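Local coordinates for protein 2-keto-3-deoxygluconate kinase (Thermotoga maritima, PDB 2AFB) that probably phosphorylates 2-keto-3-deoxygluconate as a sugar kinase of the pfkB family, within the ribokinase clan, at residues A[21-27]-A[39-45]. Numbering follows the deposited sequence.
Sequences IMLRLSP and FDVTYGG
Build two extended antiparallel strands, 22-26 and 39-44, with axes 4.5 Å apart at closest and N-to-C directions at 156°; together they form a beta hairpin. Gly-45 (phi/psi 165/151) then N-caps the following helix. Met-22/Gly-44, Arg-24/Thr-42 and Ser-26/Asp-40 are the hydrogen-bonded pairs, each joined twice: Met-22 N to Gly-44 O and Arg-24 N to Thr-42 O are both 2.8 Å, while Thr-42 N to Arg-24 O stretches to 3.2 Å. Leu-23/Tyr-43 and Leu-25/Val-41 are the non-hydrogen-bonded pairs, sharing one face. There Leu-23 (t, p) sets CD1 3.6 Å from Tyr-43 CE2 (chi1 m, chi2 87°) and 3.8 Å from Val-41 CG1 (t); Ile-21 (t, t) brings CD1 4.0 Å from Tyr-43 CB. Leu-25 (m, t) places CB over the ring face of Phe-39 (chi1 m, chi2 -57°), 4.3 Å from the centroid, a CH-pi contact.

On the other face Met-22 (selenomethionine; m, t, m) touches Tyr-100. Arg-24 (t, t, chi3 93°) lays its guanidinium face on Thr-42 CG2 (t; 3.8 Å from NE). Water 1 accepts from Arg-24 NE (3.1 Å), donates to Asp-40 O (3.0 Å) and lies 2.6 Å from Ser-26 OG (p). Water 2 lies 2.7 Å from Ser-26 OG, 2.7 Å from Asp-40 OD2 (chi1 m) and 3.0 Å from Pro-27 O.

In this chain 38-44 edges the small four-stranded lid sheet found in ribokinase-like sugar kinases; Phe-39 and Asp-40 pair with a strand of the second subunit. The chemistry implies a subunit contact at Leu-23, Leu-25 and Val-41, Tyr-43 lying instead on helix 71-82, and behind it an Arg-24, Ser-26, Asp-40 end held by waters and by salt bridges from Arg-24 NH1 to Asp-328 and Asp-286.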
# COMPACT_ATOMS: atom_id res chain seq x y z
N ILE A 21 -2.88 -7.01 -26.65
CA ILE A 21 -2.45 -6.54 -25.36
C ILE A 21 -3.61 -6.59 -24.37
O ILE A 21 -4.75 -6.25 -24.70
CB ILE A 21 -1.77 -5.16 -25.46
CG1 ILE A 21 -1.10 -4.84 -24.12
CG2 ILE A 21 -2.77 -4.09 -25.91
CD1 ILE A 21 -0.25 -3.64 -24.08
N MSE A 22 -3.32 -7.10 -23.19
CA MSE A 22 -4.33 -7.33 -22.19
C MSE A 22 -4.02 -6.56 -20.95
O MSE A 22 -2.85 -6.32 -20.64
CB MSE A 22 -4.40 -8.79 -21.81
CG MSE A 22 -4.85 -9.62 -22.89
SE MSE A 22 -4.74 -11.50 -22.45
CE MSE A 22 -2.68 -11.82 -22.52
N LEU A 23 -5.08 -6.24 -20.22
CA LEU A 23 -4.94 -5.83 -18.82
C LEU A 23 -4.49 -7.01 -17.96
O LEU A 23 -5.16 -8.04 -17.97
CB LEU A 23 -6.28 -5.34 -18.30
CG LEU A 23 -6.33 -5.09 -16.76
CD1 LEU A 23 -5.49 -3.95 -16.28
CD2 LEU A 23 -7.78 -4.85 -16.35
N ARG A 24 -3.41 -6.85 -17.18
CA ARG A 24 -2.96 -7.90 -16.29
C ARG A 24 -3.22 -7.52 -14.82
O ARG A 24 -2.83 -6.46 -14.35
CB ARG A 24 -1.51 -8.19 -16.47
CG ARG A 24 -1.12 -9.54 -15.90
CD ARG A 24 0.39 -9.72 -15.91
NE ARG A 24 0.96 -9.31 -14.66
CZ ARG A 24 2.23 -9.45 -14.30
NH1 ARG A 24 3.16 -9.99 -15.09
NH2 ARG A 24 2.57 -9.04 -13.08
N LEU A 25 -3.85 -8.44 -14.11
CA LEU A 25 -4.28 -8.21 -12.73
C LEU A 25 -3.61 -9.26 -11.89
O LEU A 25 -3.87 -10.44 -12.07
CB LEU A 25 -5.76 -8.27 -12.62
CG LEU A 25 -6.62 -7.21 -13.36
CD1 LEU A 25 -8.05 -7.55 -13.11
CD2 LEU A 25 -6.35 -5.76 -12.94
N SER A 26 -2.69 -8.86 -11.01
CA SER A 26 -1.97 -9.82 -10.18
C SER A 26 -2.02 -9.44 -8.72
O SER A 26 -1.85 -8.26 -8.42
CB SER A 26 -0.51 -10.01 -10.62
OG SER A 26 0.10 -8.74 -10.77
N PRO A 27 -2.33 -10.42 -7.80
CA PRO A 27 -2.29 -10.01 -6.44
C PRO A 27 -0.82 -9.71 -6.02
O PRO A 27 0.10 -10.27 -6.60
CB PRO A 27 -2.83 -11.23 -5.69
CG PRO A 27 -3.54 -12.12 -6.71
CD PRO A 27 -2.76 -11.84 -7.95
N PHE A 39 -5.37 -5.85 -6.67
CA PHE A 39 -4.61 -6.33 -7.81
C PHE A 39 -3.68 -5.20 -8.27
O PHE A 39 -4.14 -4.06 -8.45
CB PHE A 39 -5.50 -6.65 -9.01
CG PHE A 39 -6.34 -7.87 -8.83
CD1 PHE A 39 -5.76 -9.09 -8.53
CD2 PHE A 39 -7.75 -7.79 -8.97
CE1 PHE A 39 -6.55 -10.24 -8.33
CE2 PHE A 39 -8.53 -8.92 -8.81
CZ PHE A 39 -7.93 -10.16 -8.47
N ASP A 40 -2.40 -5.55 -8.43
CA ASP A 40 -1.43 -4.81 -9.19
C ASP A 40 -1.88 -4.84 -10.63
O ASP A 40 -2.36 -5.85 -11.09
CB ASP A 40 -0.05 -5.44 -9.05
CG ASP A 40 0.47 -5.35 -7.62
OD1 ASP A 40 0.18 -4.32 -6.99
OD2 ASP A 40 1.18 -6.24 -7.13
N VAL A 41 -1.72 -3.71 -11.29
CA VAL A 41 -2.18 -3.45 -12.64
C VAL A 41 -0.99 -3.22 -13.54
O VAL A 41 -0.07 -2.52 -13.18
CB VAL A 41 -3.04 -2.16 -12.72
CG1 VAL A 41 -3.24 -1.69 -14.15
CG2 VAL A 41 -4.40 -2.40 -12.07
N THR A 42 -1.01 -3.88 -14.68
CA THR A 42 -0.11 -3.59 -15.78
C THR A 42 -0.74 -4.05 -17.09
O THR A 42 -1.87 -4.55 -17.11
CB THR A 42 1.32 -4.16 -15.58
OG1 THR A 42 2.21 -3.51 -16.51
CG2 THR A 42 1.38 -5.70 -15.77
N TYR A 43 -0.06 -3.83 -18.20
CA TYR A 43 -0.62 -4.17 -19.49
C TYR A 43 0.43 -4.97 -20.24
O TYR A 43 1.59 -4.57 -20.27
CB TYR A 43 -1.09 -2.90 -20.25
CG TYR A 43 -2.20 -2.19 -19.52
CD1 TYR A 43 -1.93 -1.25 -18.55
CD2 TYR A 43 -3.54 -2.47 -19.79
CE1 TYR A 43 -2.95 -0.66 -17.83
CE2 TYR A 43 -4.55 -1.88 -19.11
CZ TYR A 43 -4.26 -0.99 -18.11
OH TYR A 43 -5.29 -0.39 -17.43
N GLY A 44 0.06 -6.09 -20.85
CA GLY A 44 1.02 -6.78 -21.72
C GLY A 44 0.46 -7.83 -22.63
O GLY A 44 -0.73 -8.05 -22.65
N GLY A 45 1.34 -8.52 -23.32
CA GLY A 45 0.96 -9.52 -24.35
C GLY A 45 2.21 -9.82 -25.16
O GLY A 45 3.05 -8.95 -25.31
O HOH W 1 -0.33 -7.17 -12.86
O HOH W 2 1.62 -8.53 -8.55